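Local coordinates for possible protein of nuclear scaffold (Encephalitozoon cuniculi, PDB 3KAE) that probably serves, as the Cdc27 subunit of the anaphase-promoting complex, in protein binding through an N-terminal tetratricopeptide repeat domain that forms homodimers, at residues D112-E117 against F141-L146. Sequence-based numbering, arbitrary orientation.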
ATOM      1  N   ASP C 112     -20.761   1.552  -2.694  1.00 64.06           N
ATOM      2  CA  ASP C 112     -19.794   1.268  -3.751  1.00 55.85           C
ATOM      3  C   ASP C 112     -19.702  -0.244  -4.021  1.00 52.35           C
ATOM      4  O   ASP C 112     -18.651  -0.856  -3.870  1.00 68.74           O
ATOM      5  CB  ASP C 112     -18.425   1.842  -3.369  1.00 53.08           C
ATOM      6  CG  ASP C 112     -18.469   3.343  -3.138  1.00 74.42           C
ATOM      7  OD1 ASP C 112     -19.362   4.008  -3.701  1.00 90.19           O
ATOM      8  OD2 ASP C 112     -17.611   3.863  -2.394  1.00 83.22           O
ATOM      9  N   GLU C 113     -20.821  -0.835  -4.425  1.00 63.18           N
ATOM     10  CA  GLU C 113     -20.919  -2.282  -4.555  1.00 68.37           C
ATOM     11  C   GLU C 113     -20.121  -2.865  -5.718  1.00 61.92           C
ATOM     12  O   GLU C 113     -19.842  -4.059  -5.738  1.00 65.04           O
ATOM     13  CB  GLU C 113     -22.383  -2.708  -4.644  1.00 79.19           C
ATOM     14  CG  GLU C 113     -23.159  -2.422  -3.366  1.00106.98           C
ATOM     15  CD  GLU C 113     -24.597  -2.896  -3.428  1.00120.31           C
ATOM     16  OE1 GLU C 113     -25.073  -3.210  -4.540  1.00123.39           O
ATOM     17  OE2 GLU C 113     -25.248  -2.951  -2.362  1.00120.61           O
ATOM     18  N   GLU C 114     -19.747  -2.034  -6.683  1.00 53.64           N
ATOM     19  CA  GLU C 114     -18.886  -2.512  -7.767  1.00 55.04           C
ATOM     20  C   GLU C 114     -17.670  -3.230  -7.196  1.00 58.94           C
ATOM     21  O   GLU C 114     -17.330  -4.334  -7.623  1.00 42.48           O
ATOM     22  CB  GLU C 114     -18.411  -1.357  -8.652  1.00 57.03           C
ATOM     23  CG  GLU C 114     -19.351  -0.182  -8.703  1.00 84.58           C
ATOM     24  CD  GLU C 114     -18.904   0.978  -7.837  1.00 73.80           C
ATOM     25  OE1 GLU C 114     -17.830   1.550  -8.117  1.00 77.51           O
ATOM     26  OE2 GLU C 114     -19.648   1.338  -6.904  1.00 70.16           O
ATOM     27  N   PHE C 115     -17.024  -2.591  -6.218  1.00 51.97           N
ATOM     28  CA  PHE C 115     -15.822  -3.133  -5.575  1.00 45.81           C
ATOM     29  C   PHE C 115     -16.027  -4.478  -4.871  1.00 40.30           C
ATOM     30  O   PHE C 115     -15.157  -5.341  -4.936  1.00 48.06           O
ATOM     31  CB  PHE C 115     -15.237  -2.093  -4.618  1.00 48.94           C
ATOM     32  CG  PHE C 115     -14.682  -0.904  -5.317  1.00 51.01           C
ATOM     33  CD1 PHE C 115     -13.428  -0.963  -5.911  1.00 39.13           C
ATOM     34  CD2 PHE C 115     -15.429   0.251  -5.438  1.00 49.99           C
ATOM     35  CE1 PHE C 115     -12.919   0.127  -6.570  1.00 37.12           C
ATOM     36  CE2 PHE C 115     -14.933   1.341  -6.120  1.00 48.58           C
ATOM     37  CZ  PHE C 115     -13.673   1.282  -6.676  1.00 42.59           C
ATOM     38  N   PHE C 116     -17.180  -4.653  -4.225  1.00 48.26           N
ATOM     39  CA  PHE C 116     -17.518  -5.917  -3.557  1.00 59.51           C
ATOM     40  C   PHE C 116     -17.821  -7.041  -4.559  1.00 55.08           C
ATOM     41  O   PHE C 116     -17.335  -8.160  -4.411  1.00 46.82           O
ATOM     42  CB  PHE C 116     -18.715  -5.742  -2.603  1.00 53.33           C
ATOM     43  CG  PHE C 116     -18.626  -4.522  -1.728  1.00 74.15           C
ATOM     44  CD1 PHE C 116     -17.486  -4.267  -0.977  1.00 67.33           C
ATOM     45  CD2 PHE C 116     -19.689  -3.637  -1.638  1.00 79.68           C
ATOM     46  CE1 PHE C 116     -17.409  -3.152  -0.167  1.00 61.33           C
ATOM     47  CE2 PHE C 116     -19.612  -2.517  -0.822  1.00 69.55           C
ATOM     48  CZ  PHE C 116     -18.474  -2.273  -0.091  1.00 60.54           C
ATOM     49  N   GLU C 117     -18.633  -6.738  -5.567  1.00 47.49           N
ATOM     50  CA  GLU C 117     -18.973  -7.715  -6.613  1.00 55.82           C
ATOM     51  C   GLU C 117     -17.742  -8.127  -7.408  1.00 59.51           C
ATOM     52  O   GLU C 117     -17.600  -9.284  -7.794  1.00 53.66           O
ATOM     53  CB  GLU C 117     -20.038  -7.149  -7.556  1.00 54.59           C
ATOM     54  CG  GLU C 117     -21.375  -6.872  -6.880  1.00 56.60           C
ATOM     55  CD  GLU C 117     -22.090  -8.138  -6.463  1.00 68.54           C
ATOM     56  OE1 GLU C 117     -21.626  -9.233  -6.843  1.00 79.16           O
ATOM     57  OE2 GLU C 117     -23.121  -8.038  -5.764  1.00 68.80           O
ATOM     58  N   PHE C 141     -19.816  -4.776 -13.360  1.00 52.45           N
ATOM     59  CA  PHE C 141     -19.629  -3.962 -14.558  1.00 44.78           C
ATOM     60  C   PHE C 141     -20.866  -3.122 -14.839  1.00 59.59           C
ATOM     61  O   PHE C 141     -20.758  -2.022 -15.374  1.00 44.35           O
ATOM     62  CB  PHE C 141     -19.250  -4.815 -15.771  1.00 72.27           C
ATOM     63  CG  PHE C 141     -19.091  -4.020 -17.031  1.00 86.44           C
ATOM     64  CD1 PHE C 141     -17.992  -3.195 -17.210  1.00 86.91           C
ATOM     65  CD2 PHE C 141     -20.049  -4.079 -18.031  1.00 89.08           C
ATOM     66  CE1 PHE C 141     -17.843  -2.451 -18.370  1.00 77.29           C
ATOM     67  CE2 PHE C 141     -19.908  -3.335 -19.188  1.00 86.97           C
ATOM     68  CZ  PHE C 141     -18.801  -2.519 -19.355  1.00 81.83           C
ATOM     69  N   GLY C 142     -22.031  -3.644 -14.457  1.00 66.01           N
ATOM     70  CA  GLY C 142     -23.284  -2.924 -14.590  1.00 68.43           C
ATOM     71  C   GLY C 142     -23.306  -1.597 -13.852  1.00 71.59           C
ATOM     72  O   GLY C 142     -24.023  -0.677 -14.230  1.00 73.41           O
ATOM     73  N   LYS C 143     -22.519  -1.481 -12.791  1.00 71.42           N
ATOM     74  CA  LYS C 143     -22.500  -0.235 -12.047  1.00 68.66           C
ATOM     75  C   LYS C 143     -21.363   0.675 -12.486  1.00 62.48           C
ATOM     76  O   LYS C 143     -21.528   1.889 -12.556  1.00 60.61           O
ATOM     77  CB  LYS C 143     -22.429  -0.484 -10.534  1.00 78.61           C
ATOM     78  CG  LYS C 143     -22.377   0.810  -9.714  1.00 54.56           C
ATOM     79  CD  LYS C 143     -23.091   0.668  -8.384  1.00 67.15           C
ATOM     80  CE  LYS C 143     -22.767   1.854  -7.479  1.00 84.29           C
ATOM     81  NZ  LYS C 143     -23.684   1.908  -6.309  1.00111.75           N
ATOM     82  N   SER C 144     -20.211   0.092 -12.798  1.00 53.15           N
ATOM     83  CA  SER C 144     -19.028   0.904 -12.995  1.00 55.32           C
ATOM     84  C   SER C 144     -17.877   0.110 -13.581  1.00 61.95           C
ATOM     85  O   SER C 144     -17.747  -1.091 -13.323  1.00 67.86           O
ATOM     86  CB  SER C 144     -18.613   1.521 -11.648  1.00 52.29           C
ATOM     87  OG  SER C 144     -17.347   2.141 -11.733  1.00 64.22           O
ATOM     88  N   PHE C 145     -17.041   0.790 -14.367  1.00 44.11           N
ATOM     89  CA  PHE C 145     -15.836   0.174 -14.910  1.00 50.23           C
ATOM     90  C   PHE C 145     -14.849  -0.161 -13.789  1.00 49.41           C
ATOM     91  O   PHE C 145     -14.431   0.714 -13.051  1.00 53.24           O
ATOM     92  CB  PHE C 145     -15.150   1.103 -15.930  1.00 62.77           C
ATOM     93  CG  PHE C 145     -13.811   0.592 -16.418  1.00 75.09           C
ATOM     94  CD1 PHE C 145     -12.684   0.666 -15.612  1.00 61.33           C
ATOM     95  CD2 PHE C 145     -13.675   0.043 -17.688  1.00 71.38           C
ATOM     96  CE1 PHE C 145     -11.455   0.187 -16.048  1.00 46.69           C
ATOM     97  CE2 PHE C 145     -12.441  -0.422 -18.130  1.00 65.20           C
ATOM     98  CZ  PHE C 145     -11.330  -0.352 -17.295  1.00 63.58           C
ATOM     99  N   LEU C 146     -14.488  -1.434 -13.684  1.00 49.37           N
ATOM    100  CA  LEU C 146     -13.340  -1.847 -12.902  1.00 47.26           C
ATOM    101  C   LEU C 146     -12.560  -2.839 -13.749  1.00 56.17           C
ATOM    102  O   LEU C 146     -13.130  -3.507 -14.618  1.00 61.43           O
ATOM    103  CB  LEU C 146     -13.747  -2.486 -11.564  1.00 41.04           C
ATOM    104  CG  LEU C 146     -14.534  -1.606 -10.574  1.00 47.65           C
ATOM    105  CD1 LEU C 146     -14.904  -2.392  -9.367  1.00 46.45           C
ATOM    106  CD2 LEU C 146     -13.784  -0.341 -10.168  1.00 40.16           C
TER
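One hydrogen bond, to the carbonyl O of G111, grips K143 NZ, while E114 OE2 at 4.1 Å from that NZ lies beyond salt-bridge range and probably adds a weaker electrostatic attraction. The setting is an antiparallel helical hairpin of the tetratricopeptide repeat architecture: the start of helix 113-126 meets the end of helix 130-143, and it illustrates how charged residues can pack through their carbon chains. With CG anti to its backbone N (chi1 179°), K143 extends across E114 at about a right angle, and their CG atoms come tightly together at 3.3 Å. The E114 chain bends at chi2 (102°), bringing OE2 to 3.2 Å from K143 CE, alongside the methylene rather than at the ammonium. S144 CB presses on E114 CG from 3.5 Å. The carbonyl O of E114 accepts a hydrogen bond from S140 OG, and CD1 of L146, at the N-cap position just before helix 147-155, rests against the same O at 3.6 Å. F115 also stacks on Y15 of the second subunit, placing this end of the hairpin at the dimer interface. L146 divides its branches: CD1 lies over one face of the F115 ring, offset toward the rim, and CD2 touches F115 CE1 at 3.7 Å.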